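PDB 4AK9: cpftsy from Physcomitrella patens, which is a chloroplast SRP-receptor GTPase of the SIMIBI class that probably binds GTP and helps direct proteins to the thylakoid membrane. Local coordinates for residues P116-I121 with D201-D206; L136-K141 with E299-L304; E220-K225 with N259-V264; D244-L249 with L269-G274. All blocks are in the same frame, centred on the assembly; numbering follows the deposited sequence.

How the contacts relate
Following the chain, contact 1 opens at 116-121 and closes at 201-206, pairing two adjacent strands of the central sheet. Contact 2 starts inside that loop and ties 136-141 on helix 126-142 to 299-304, the loop before strand 304-306, so contacts 1 and 2 cross; they also touch, Phe140 packing on Leu119 and Leu204. Contact 3 opens after contact 1 has closed and joins helix 215-231 to the C-terminal end of helix 251-261 and the residues after it; Met120 of contact 1 packs against it. Contact 4, which ties the ends of strands 238-244 and 266-270, crosses contact 3. Contacts 3 and 4 are both nested inside the loop closed by contact 2.

Contact 1 (P116-I121 with D201-D206); sequences PAVLMI and DVVLCD
Leu119 and Leu204 lie side by side and point the same way, the CD2 methyl of Leu119 meeting CD1 of Leu204 at 3.6 Å. With Ala117 and Val202 they line one face of a parallel strand pair, whose short axes run 14° apart. Val118 and Val203 are aligned on the other face, CG2 of Val118 lying 4.1 Å from CB of Val203. CG1 of Val118, anti to its backbone N (chi1 176°), reaches diagonally across to Cys205 SG, two residues past its paired Val203, at 3.9 Å, and CG of Met120 rests beside CB of Cys205.

Five backbone hydrogen bonds fix this register, alternating in direction between 117-121 and 201-205. Leu119 N to Val203 O is 2.8 Å and almost straight (179°), whereas Ala117 N to Asp201 O is more bent. Helix 126-142 packs on the leucine face through Leu133 and helix 184-197 on the valine face, the three-layer alpha/beta/alpha arrangement of a P-loop GTPase. At the far end Asp206 touches Lys129 of the probable Walker A loop.

The paired side chains are apolar and buried, so alignment probably rests on the main-chain bonds; the acids stand at the ends, Asp201 salt-bridged to Arg115.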
loop_
_atom_site.group_PDB
_atom_site.type_symbol
_atom_site.label_atom_id
_atom_site.label_comp_id
_atom_site.label_asym_id
_atom_site.label_seq_id
_atom_site.Cartn_x
_atom_site.Cartn_y
_atom_site.Cartn_z
ATOM N N PRO A 116 -3.147 -13.911 37.978
ATOM C CA PRO A 116 -3.284 -12.818 37.008
ATOM C C PRO A 116 -3.280 -13.312 35.561
ATOM O O PRO A 116 -2.633 -14.324 35.260
ATOM C CB PRO A 116 -2.031 -11.990 37.256
ATOM C CG PRO A 116 -1.012 -12.984 37.704
ATOM C CD PRO A 116 -1.752 -14.079 38.426
ATOM N N ALA A 117 -4.008 -12.618 34.690
ATOM C CA ALA A 117 -3.782 -12.768 33.253
ATOM C C ALA A 117 -2.541 -11.954 32.884
ATOM O O ALA A 117 -2.213 -10.944 33.540
ATOM C CB ALA A 117 -4.988 -12.295 32.450
ATOM N N VAL A 118 -1.841 -12.382 31.836
ATOM C CA VAL A 118 -0.636 -11.692 31.413
ATOM C C VAL A 118 -0.715 -11.407 29.904
ATOM O O VAL A 118 -0.900 -12.322 29.094
ATOM C CB VAL A 118 0.638 -12.486 31.718
ATOM C CG1 VAL A 118 1.880 -11.764 31.176
ATOM C CG2 VAL A 118 0.786 -12.697 33.251
ATOM N N LEU A 119 -0.605 -10.129 29.542
ATOM C CA LEU A 119 -0.687 -9.726 28.127
ATOM C C LEU A 119 0.676 -9.167 27.737
ATOM O O LEU A 119 1.174 -8.213 28.367
ATOM C CB LEU A 119 -1.757 -8.634 27.964
ATOM C CG LEU A 119 -3.231 -8.942 27.717
ATOM C CD1 LEU A 119 -3.710 -10.108 28.514
ATOM C CD2 LEU A 119 -4.081 -7.725 28.014
ATOM N N MET A 120 1.312 -9.745 26.719
ATOM C CA MET A 120 2.546 -9.176 26.205
ATOM C C MET A 120 2.246 -8.318 24.973
ATOM O O MET A 120 1.504 -8.732 24.090
ATOM C CB MET A 120 3.565 -10.261 25.852
ATOM C CG MET A 120 4.124 -10.980 27.066
ATOM S SD MET A 120 5.138 -12.387 26.528
ATOM C CE MET A 120 6.648 -11.620 25.958
ATOM N N ILE A 121 2.776 -7.105 24.956
ATOM C CA ILE A 121 2.558 -6.189 23.838
ATOM C C ILE A 121 3.856 -6.186 23.038
ATOM O O ILE A 121 4.957 -5.927 23.578
ATOM C CB ILE A 121 2.261 -4.758 24.331
ATOM C CG1 ILE A 121 1.024 -4.702 25.230
ATOM C CG2 ILE A 121 2.250 -3.733 23.163
ATOM C CD1 ILE A 121 -0.159 -5.552 24.851
ATOM N N ASP A 201 -4.940 -8.420 38.837
ATOM C CA ASP A 201 -5.795 -9.156 37.903
ATOM C C ASP A 201 -5.148 -9.330 36.535
ATOM O O ASP A 201 -5.394 -10.326 35.852
ATOM C CB ASP A 201 -7.136 -8.465 37.729
ATOM C CG ASP A 201 -7.919 -8.380 39.033
ATOM O OD1 ASP A 201 -8.349 -9.442 39.545
ATOM O OD2 ASP A 201 -8.115 -7.251 39.539
ATOM N N VAL A 202 -4.349 -8.347 36.127
ATOM C CA VAL A 202 -3.812 -8.330 34.755
ATOM C C VAL A 202 -2.434 -7.709 34.807
ATOM O O VAL A 202 -2.233 -6.729 35.533
ATOM C CB VAL A 202 -4.667 -7.450 33.817
ATOM C CG1 VAL A 202 -4.009 -7.348 32.461
ATOM C CG2 VAL A 202 -6.074 -8.026 33.640
ATOM N N VAL A 203 -1.484 -8.294 34.079
ATOM C CA VAL A 203 -0.169 -7.704 33.923
ATOM C C VAL A 203 -0.019 -7.327 32.447
ATOM O O VAL A 203 -0.236 -8.163 31.569
ATOM C CB VAL A 203 0.947 -8.690 34.240
ATOM C CG1 VAL A 203 2.315 -8.045 34.031
ATOM C CG2 VAL A 203 0.800 -9.228 35.667
ATOM N N LEU A 204 0.341 -6.075 32.190
ATOM C CA LEU A 204 0.533 -5.568 30.822
ATOM C C LEU A 204 2.021 -5.380 30.581
ATOM O O LEU A 204 2.647 -4.500 31.162
ATOM C CB LEU A 204 -0.208 -4.232 30.638
ATOM C CG LEU A 204 -1.622 -4.150 30.055
ATOM C CD1 LEU A 204 -2.358 -5.451 30.154
ATOM C CD2 LEU A 204 -2.478 -2.984 30.614
ATOM N N CYS A 205 2.610 -6.206 29.721
ATOM C CA CYS A 205 4.084 -6.206 29.505
ATOM C C CYS A 205 4.517 -5.477 28.249
ATOM O O CYS A 205 4.040 -5.784 27.156
ATOM C CB CYS A 205 4.605 -7.652 29.379
ATOM S SG CYS A 205 4.232 -8.713 30.793
ATOM N N ASP A 206 5.442 -4.541 28.383
ATOM C CA ASP A 206 6.085 -3.959 27.207
ATOM C C ASP A 206 7.285 -4.816 26.860
ATOM O O ASP A 206 7.829 -5.506 27.719
ATOM C CB ASP A 206 6.526 -2.531 27.489
ATOM C CG ASP A 206 6.802 -1.734 26.211
ATOM O OD1 ASP A 206 6.529 -2.257 25.093
ATOM O OD2 ASP A 206 7.270 -0.579 26.333
#

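Contact 2 (L136-K141 with E299-L304); sequences LANRFK and EGIDDL
A partly hydrated helix-to-turn contact joins helix 126-142 to the connection between strands 292-296 and 304-306, with Asn138 and Ile301 in direct touch. The flat end of Asn138 and the Ile301 chain cross obliquely, CD1 of Ile301 lying 3.6 Å from Asn138 OD1. CG of Asn138 stands anti to its backbone N (chi1 170°), which carries the amide over to the turn. There ND2 gives a hydrogen bond of 3.0 Å to Asp302 OD1, bent at 137°; it arrives on the syn side but well out of the carboxylate plane, and the two flat groups are turned 49° apart. ND2 also donates to a water that donates to Ile301 O, so it holds the Asp302 side chain directly and the Ile301 carbonyl through that water.

The acceptors belong to a type I beta turn from Gly300 to Asp303, closed by Asp303 N to Gly300 O. The helix follows the probable P-loop, as in other SRP-type GTPases. An alanine in place of Asn138 would probably leave Asp302 without this amide donor, and the water without one of its links.

A second water accepts from Arg139 NH1 at 2.7 Å, in the guanidinium plane, and donates to Leu304 O; Arg139 NH2 is hydrogen-bonded to Ser11 O. On the buried side CD2 of Leu136 meets CD2 of Leu304 at 3.8 Å, both residues packing on Phe294.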
loop_
_atom_site.group_PDB
_atom_site.type_symbol
_atom_site.label_atom_id
_atom_site.label_comp_id
_atom_site.label_asym_id
_atom_site.label_seq_id
_atom_site.Cartn_x
_atom_site.Cartn_y
_atom_site.Cartn_z
ATOM N N LEU A 136 -4.803 0.563 26.886
ATOM C CA LEU A 136 -5.368 -0.710 27.367
ATOM C C LEU A 136 -5.602 -0.648 28.880
ATOM O O LEU A 136 -6.646 -1.087 29.387
ATOM C CB LEU A 136 -4.443 -1.899 27.055
ATOM C CG LEU A 136 -4.496 -2.410 25.626
ATOM C CD1 LEU A 136 -3.385 -3.448 25.392
ATOM C CD2 LEU A 136 -5.896 -3.001 25.373
ATOM N N ALA A 137 -4.601 -0.166 29.590
ATOM C CA ALA A 137 -4.682 -0.029 31.047
ATOM C C ALA A 137 -5.908 0.761 31.466
ATOM O O ALA A 137 -6.610 0.388 32.410
ATOM C CB ALA A 137 -3.461 0.647 31.561
ATOM N N ASN A 138 -6.165 1.848 30.742
ATOM C CA ASN A 138 -7.279 2.723 31.041
ATOM C C ASN A 138 -8.606 1.988 30.888
ATOM O O ASN A 138 -9.544 2.193 31.666
ATOM C CB ASN A 138 -7.222 3.955 30.135
ATOM C CG ASN A 138 -8.488 4.797 30.211
ATOM O OD1 ASN A 138 -8.682 5.559 31.158
ATOM N ND2 ASN A 138 -9.357 4.660 29.204
ATOM N N ARG A 139 -8.694 1.114 29.886
ATOM C CA ARG A 139 -9.885 0.269 29.744
ATOM C C ARG A 139 -10.087 -0.682 30.919
ATOM O O ARG A 139 -11.212 -0.869 31.387
ATOM C CB ARG A 139 -9.850 -0.543 28.434
ATOM C CG ARG A 139 -10.058 0.298 27.207
ATOM C CD ARG A 139 -10.142 -0.574 25.946
ATOM N NE ARG A 139 -11.330 -1.416 25.951
ATOM C CZ ARG A 139 -12.549 -1.007 25.606
ATOM N NH1 ARG A 139 -12.765 0.248 25.220
ATOM N NH2 ARG A 139 -13.554 -1.872 25.636
ATOM N N PHE A 140 -9.013 -1.309 31.380
ATOM C CA PHE A 140 -9.125 -2.228 32.506
ATOM C C PHE A 140 -9.513 -1.504 33.788
ATOM O O PHE A 140 -10.359 -1.982 34.558
ATOM C CB PHE A 140 -7.814 -2.980 32.710
ATOM C CG PHE A 140 -7.573 -4.059 31.693
ATOM C CD1 PHE A 140 -8.424 -5.151 31.623
ATOM C CD2 PHE A 140 -6.489 -3.997 30.841
ATOM C CE1 PHE A 140 -8.206 -6.152 30.682
ATOM C CE2 PHE A 140 -6.256 -4.996 29.905
ATOM C CZ PHE A 140 -7.107 -6.070 29.824
ATOM N N LYS A 141 -8.881 -0.361 34.016
ATOM C CA LYS A 141 -9.153 0.468 35.207
ATOM C C LYS A 141 -10.602 0.923 35.275
ATOM O O LYS A 141 -11.208 0.923 36.338
ATOM C CB LYS A 141 -8.213 1.673 35.241
ATOM C CG LYS A 141 -6.764 1.260 35.522
ATOM C CD LYS A 141 -6.694 0.425 36.812
ATOM C CE LYS A 141 -5.259 0.081 37.212
ATOM N NZ LYS A 141 -5.199 -0.780 38.449
ATOM N N GLU A 299 -6.378 10.257 18.909
ATOM C CA GLU A 299 -5.339 10.571 19.887
ATOM C C GLU A 299 -5.837 10.544 21.335
ATOM O O GLU A 299 -5.016 10.561 22.262
ATOM C CB GLU A 299 -4.720 11.941 19.580
ATOM C CG GLU A 299 -3.926 11.985 18.289
ATOM C CD GLU A 299 -2.750 11.020 18.304
ATOM O OE1 GLU A 299 -1.736 11.331 18.977
ATOM O OE2 GLU A 299 -2.839 9.951 17.646
ATOM N N GLY A 300 -7.159 10.503 21.540
ATOM C CA GLY A 300 -7.712 10.463 22.892
ATOM C C GLY A 300 -7.448 9.158 23.637
ATOM O O GLY A 300 -7.252 8.102 23.020
ATOM N N ILE A 301 -7.451 9.213 24.965
ATOM C CA ILE A 301 -7.153 8.028 25.742
ATOM C C ILE A 301 -8.234 6.957 25.522
ATOM O O ILE A 301 -7.968 5.753 25.619
ATOM C CB ILE A 301 -6.958 8.361 27.250
ATOM C CG1 ILE A 301 -6.415 7.137 28.006
ATOM C CG2 ILE A 301 -8.267 8.905 27.848
ATOM C CD1 ILE A 301 -6.040 7.405 29.466
ATOM N N ASP A 302 -9.447 7.377 25.187
ATOM C CA ASP A 302 -10.513 6.404 24.976
ATOM C C ASP A 302 -10.638 6.006 23.494
ATOM O O ASP A 302 -11.588 5.329 23.087
ATOM C CB ASP A 302 -11.841 6.939 25.527
ATOM C CG ASP A 302 -11.845 7.044 27.059
ATOM O OD1 ASP A 302 -11.526 6.038 27.736
ATOM O OD2 ASP A 302 -12.157 8.138 27.586
ATOM N N ASP A 303 -9.672 6.421 22.691
ATOM C CA ASP A 303 -9.772 6.191 21.250
ATOM C C ASP A 303 -9.240 4.826 20.783
ATOM O O ASP A 303 -9.125 4.574 19.587
ATOM C CB ASP A 303 -9.114 7.332 20.482
ATOM C CG ASP A 303 -9.935 8.621 20.555
ATOM O OD1 ASP A 303 -11.162 8.516 20.812
ATOM O OD2 ASP A 303 -9.357 9.714 20.350
ATOM N N LEU A 304 -8.921 3.955 21.730
ATOM C CA LEU A 304 -8.561 2.572 21.415
ATOM C C LEU A 304 -9.817 1.744 21.592
ATOM O O LEU A 304 -10.347 1.607 22.702
ATOM C CB LEU A 304 -7.472 2.065 22.359
ATOM C CG LEU A 304 -6.964 0.661 22.039
ATOM C CD1 LEU A 304 -6.106 0.686 20.749
ATOM C CD2 LEU A 304 -6.168 0.143 23.235
HETATM O O HOH W 1 -8.671 3.412 26.617
HETATM O O HOH W 2 -11.169 2.445 25.132
#

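Contact 3 (E220-K225 with N259-V264); sequences ELRGCK and NQVIGV
Arg222 NE donates to Val261 O at 3.0 Å, lying in the carbonyl plane on a lone pair, although the bond is bent (139°) and the oxygen is tilted from the guanidinium plane. NH2 makes a second, weak bond to Gln260 O, which approaches the guanidinium edge near its plane. The arginine chain runs extended from CG to NE, and its CG passes 4.0 Å from Val261 CG1.

Alongside, one residue earlier in the helix, Leu221 turns its branched end to the other segment: CG is anti to the backbone N (chi1 -178°), and CD2 lies 3.9 Å from Val261 CG1 and 4.0 Å from Ile262 CG2. Leu221 and Ile262 cross at about a right angle. The aliphatic part of Lys225 takes up Ile262 CD1, while its NZ is hydrogen-bonded to Ser229 OG.

The two carbonyls that Arg222 meets belong to the last two residues of helix 251-261, and Ile262 is the first to leave helical angles. An alanine in place of Arg222 would probably leave Val261 O without its guanidinium donor and open a gap beside Val261 CG1.

Farther out, Met120 and Val239 of the central sheet pack against Ile262, and Val122 against Leu221. Helices 215-231 and 251-261 thus meet beside the sheet, Arg222 binding C-terminal carbonyls of the latter, within the alpha/beta layering typical of a P-loop GTPase domain.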
loop_
_atom_site.group_PDB
_atom_site.type_symbol
_atom_site.label_atom_id
_atom_site.label_comp_id
_atom_site.label_asym_id
_atom_site.label_seq_id
_atom_site.Cartn_x
_atom_site.Cartn_y
_atom_site.Cartn_z
ATOM N N GLU A 220 16.010 -12.387 22.433
ATOM C CA GLU A 220 15.542 -11.670 23.602
ATOM C C GLU A 220 14.026 -11.737 23.782
ATOM O O GLU A 220 13.517 -11.926 24.900
ATOM C CB GLU A 220 16.019 -10.206 23.553
ATOM C CG GLU A 220 15.539 -9.363 24.742
ATOM C CD GLU A 220 15.898 -7.884 24.613
ATOM O OE1 GLU A 220 17.081 -7.572 24.320
ATOM O OE2 GLU A 220 14.991 -7.035 24.804
ATOM N N LEU A 221 13.283 -11.585 22.687
ATOM C CA LEU A 221 11.837 -11.668 22.798
ATOM C C LEU A 221 11.407 -13.080 23.186
ATOM O O LEU A 221 10.499 -13.254 24.020
ATOM C CB LEU A 221 11.180 -11.237 21.476
ATOM C CG LEU A 221 9.650 -11.201 21.380
ATOM C CD1 LEU A 221 8.951 -10.526 22.600
ATOM C CD2 LEU A 221 9.276 -10.492 20.049
ATOM N N ARG A 222 12.031 -14.088 22.579
ATOM C CA ARG A 222 11.677 -15.469 22.928
ATOM C C ARG A 222 12.019 -15.747 24.389
ATOM O O ARG A 222 11.281 -16.448 25.089
ATOM C CB ARG A 222 12.416 -16.443 22.027
ATOM C CG ARG A 222 11.989 -16.356 20.592
ATOM C CD ARG A 222 12.531 -17.501 19.782
ATOM N NE ARG A 222 11.736 -17.701 18.561
ATOM C CZ ARG A 222 12.279 -17.876 17.366
ATOM N NH1 ARG A 222 13.595 -17.839 17.289
ATOM N NH2 ARG A 222 11.534 -18.096 16.265
ATOM N N GLY A 223 13.138 -15.179 24.835
ATOM C CA GLY A 223 13.580 -15.312 26.217
ATOM C C GLY A 223 12.597 -14.677 27.180
ATOM O O GLY A 223 12.395 -15.173 28.295
ATOM N N CYS A 224 11.974 -13.574 26.748
ATOM C CA CYS A 224 10.936 -12.928 27.540
ATOM C C CYS A 224 9.707 -13.808 27.651
ATOM O O CYS A 224 9.096 -13.899 28.725
ATOM C CB CYS A 224 10.521 -11.586 26.908
ATOM S SG CYS A 224 11.686 -10.257 27.203
ATOM N N LYS A 225 9.324 -14.435 26.539
ATOM C CA LYS A 225 8.172 -15.319 26.564
ATOM C C LYS A 225 8.450 -16.455 27.541
ATOM O O LYS A 225 7.585 -16.824 28.339
ATOM C CB LYS A 225 7.849 -15.881 25.174
ATOM C CG LYS A 225 6.440 -16.459 25.089
ATOM C CD LYS A 225 6.414 -17.851 24.455
ATOM C CE LYS A 225 6.896 -18.961 25.406
ATOM N NZ LYS A 225 5.817 -19.646 26.231
ATOM N N ASN A 259 5.411 -12.791 13.882
ATOM C CA ASN A 259 4.707 -14.023 14.190
ATOM C C ASN A 259 5.618 -15.247 14.029
ATOM O O ASN A 259 5.347 -16.310 14.564
ATOM C CB ASN A 259 3.454 -14.161 13.314
ATOM C CG ASN A 259 2.621 -15.397 13.648
ATOM O OD1 ASN A 259 2.148 -15.597 14.783
ATOM N ND2 ASN A 259 2.383 -16.219 12.620
ATOM N N GLN A 260 6.695 -15.099 13.282
ATOM C CA GLN A 260 7.687 -16.172 13.236
ATOM C C GLN A 260 8.500 -16.224 14.531
ATOM O O GLN A 260 8.944 -17.313 14.921
ATOM C CB GLN A 260 8.643 -15.981 12.063
ATOM C CG GLN A 260 8.130 -16.584 10.759
ATOM C CD GLN A 260 9.092 -16.340 9.623
ATOM O OE1 GLN A 260 9.359 -15.189 9.268
ATOM N NE2 GLN A 260 9.649 -17.424 9.060
ATOM N N VAL A 261 8.723 -15.070 15.161
ATOM C CA VAL A 261 9.429 -15.010 16.455
ATOM C C VAL A 261 8.591 -15.523 17.642
ATOM O O VAL A 261 9.079 -16.334 18.458
ATOM C CB VAL A 261 9.949 -13.589 16.757
ATOM C CG1 VAL A 261 10.651 -13.541 18.120
ATOM C CG2 VAL A 261 10.914 -13.123 15.658
ATOM N N ILE A 262 7.323 -15.090 17.727
ATOM C CA ILE A 262 6.465 -15.369 18.868
ATOM C C ILE A 262 5.030 -15.577 18.397
ATOM O O ILE A 262 4.599 -14.974 17.406
ATOM C CB ILE A 262 6.583 -14.187 19.934
ATOM C CG1 ILE A 262 5.793 -14.504 21.204
ATOM C CG2 ILE A 262 6.143 -12.834 19.329
ATOM C CD1 ILE A 262 6.100 -13.489 22.363
ATOM N N GLY A 263 4.284 -16.415 19.091
ATOM C CA GLY A 263 2.914 -16.713 18.702
ATOM C C GLY A 263 1.969 -15.533 18.964
ATOM O O GLY A 263 1.441 -15.398 20.080
ATOM N N VAL A 264 1.704 -14.727 17.934
ATOM C CA VAL A 264 0.823 -13.547 18.054
ATOM C C VAL A 264 -0.622 -14.014 18.137
ATOM O O VAL A 264 -1.065 -14.825 17.312
ATOM C CB VAL A 264 1.014 -12.617 16.830
ATOM C CG1 VAL A 264 0.015 -11.432 16.869
ATOM C CG2 VAL A 264 2.443 -12.100 16.767
#

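Contact 4 (D244-L249 with L269-G274); sequences DGTTGL and LTKLDG
Gly245 sits where a side chain would not fit: a beta carbon on it would come 2.5 Å from Leu272 CD2 and 2.6 Å from Thr270 O. Its bare CA instead packs on Leu272 CD2 at 3.8 Å, and its N donates to Thr270 O at 2.8 Å, continuing the parallel pairing in which Asp244 is bridged to Thr270.

Lys271 leans over the carboxylate of Asp244. Its chain, bent at chi3 (64°), lays CD and CE alongside the acid and brings NZ to the syn side of OD2, a salt bridge of 2.9 Å. The other oxygen, OD1, is gripped twice by Thr246, through N at 2.8 Å and OG1 at 2.7 Å, both from the same carboxylate face. The bond from Thr246 N forms an Asx turn, which starts the 3-10 segment leaving the end of strand 238-244.

Within the GTPase fold, this joins the C-terminal ends of neighbouring strands 238-244 and 266-270. The sequence Thr270-Lys271-Leu272-Asp273 begins at the last residue of strand 266-270 and fits the TKxD guanine-recognition motif of SRP-type GTPases, Asp273 probably serving that purpose. CG2 of Thr246 lies 3.4 Å from Lys271 O, and the Thr246 side chain also packs on Val58 of the second subunit.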
loop_
_atom_site.group_PDB
_atom_site.type_symbol
_atom_site.label_atom_id
_atom_site.label_comp_id
_atom_site.label_asym_id
_atom_site.label_seq_id
_atom_site.Cartn_x
_atom_site.Cartn_y
_atom_site.Cartn_z
ATOM N N ASP A 244 1.283 0.017 12.944
ATOM C CA ASP A 244 0.914 1.382 12.533
ATOM C C ASP A 244 0.063 1.384 11.247
ATOM O O ASP A 244 0.575 1.148 10.134
ATOM C CB ASP A 244 2.200 2.181 12.312
ATOM C CG ASP A 244 1.954 3.656 12.061
ATOM O OD1 ASP A 244 0.840 4.021 11.591
ATOM O OD2 ASP A 244 2.882 4.469 12.344
ATOM N N GLY A 245 -1.224 1.692 11.410
ATOM C CA GLY A 245 -2.196 1.701 10.323
ATOM C C GLY A 245 -1.828 2.645 9.186
ATOM O O GLY A 245 -2.249 2.450 8.034
ATOM N N THR A 246 -0.993 3.641 9.457
ATOM C CA THR A 246 -0.639 4.568 8.372
ATOM C C THR A 246 0.341 3.967 7.376
ATOM O O THR A 246 0.509 4.497 6.287
ATOM C CB THR A 246 -0.110 5.922 8.861
ATOM O OG1 THR A 246 1.138 5.740 9.544
ATOM C CG2 THR A 246 -1.139 6.612 9.767
ATOM N N THR A 247 0.984 2.857 7.730
ATOM C CA THR A 247 1.810 2.154 6.761
ATOM C C THR A 247 0.975 1.236 5.893
ATOM O O THR A 247 1.478 0.659 4.937
ATOM C CB THR A 247 2.973 1.365 7.434
ATOM O OG1 THR A 247 2.445 0.294 8.235
ATOM C CG2 THR A 247 3.781 2.316 8.290
ATOM N N GLY A 248 -0.307 1.118 6.223
ATOM C CA GLY A 248 -1.214 0.307 5.413
ATOM C C GLY A 248 -0.745 -1.119 5.197
ATOM O O GLY A 248 -0.267 -1.799 6.117
ATOM N N LEU A 249 -0.838 -1.582 3.954
ATOM C CA LEU A 249 -0.534 -2.974 3.645
ATOM C C LEU A 249 0.936 -3.274 3.908
ATOM O O LEU A 249 1.353 -4.428 4.068
ATOM C CB LEU A 249 -0.856 -3.247 2.173
ATOM C CG LEU A 249 -1.151 -4.696 1.802
ATOM C CD1 LEU A 249 -2.533 -5.070 2.293
ATOM C CD2 LEU A 249 -1.067 -4.884 0.298
ATOM N N LEU A 269 -4.215 -2.285 15.577
ATOM C CA LEU A 269 -3.857 -1.400 14.461
ATOM C C LEU A 269 -4.129 0.034 14.880
ATOM O O LEU A 269 -5.280 0.381 15.142
ATOM C CB LEU A 269 -4.684 -1.739 13.205
ATOM C CG LEU A 269 -3.998 -2.806 12.314
ATOM C CD1 LEU A 269 -3.787 -4.150 13.037
ATOM C CD2 LEU A 269 -4.782 -3.036 11.031
ATOM N N THR A 270 -3.072 0.814 14.997
ATOM C CA THR A 270 -3.174 2.185 15.511
ATOM C C THR A 270 -3.229 3.231 14.384
ATOM O O THR A 270 -2.931 2.923 13.214
ATOM C CB THR A 270 -1.947 2.534 16.379
ATOM O OG1 THR A 270 -0.771 2.431 15.574
ATOM C CG2 THR A 270 -1.821 1.597 17.577
ATOM N N LYS A 271 -3.572 4.460 14.764
ATOM C CA LYS A 271 -3.472 5.639 13.896
ATOM C C LYS A 271 -4.311 5.540 12.628
ATOM O O LYS A 271 -3.959 6.109 11.588
ATOM C CB LYS A 271 -2.021 5.887 13.535
ATOM C CG LYS A 271 -1.159 6.171 14.775
ATOM C CD LYS A 271 0.325 6.106 14.445
ATOM C CE LYS A 271 0.735 7.199 13.455
ATOM N NZ LYS A 271 2.197 7.161 13.107
ATOM N N LEU A 272 -5.431 4.849 12.713
ATOM C CA LEU A 272 -6.238 4.631 11.524
ATOM C C LEU A 272 -6.997 5.888 11.082
ATOM O O LEU A 272 -7.426 6.000 9.930
ATOM C CB LEU A 272 -7.179 3.453 11.726
ATOM C CG LEU A 272 -6.445 2.098 11.706
ATOM C CD1 LEU A 272 -7.346 0.978 12.218
ATOM C CD2 LEU A 272 -5.957 1.767 10.277
ATOM N N ASP A 273 -7.154 6.844 11.980
ATOM C CA ASP A 273 -7.808 8.101 11.607
ATOM C C ASP A 273 -6.949 8.923 10.636
ATOM O O ASP A 273 -7.458 9.788 9.919
ATOM C CB ASP A 273 -8.079 8.899 12.870
ATOM C CG ASP A 273 -6.850 9.045 13.716
ATOM O OD1 ASP A 273 -6.313 7.996 14.181
ATOM O OD2 ASP A 273 -6.420 10.204 13.921
ATOM N N GLY A 274 -5.652 8.629 10.583
ATOM C CA GLY A 274 -4.744 9.389 9.732
ATOM C C GLY A 274 -4.531 8.870 8.318
ATOM O O GLY A 274 -3.744 9.435 7.547
HETATM O O HOH W 3 2.214 8.393 9.874
#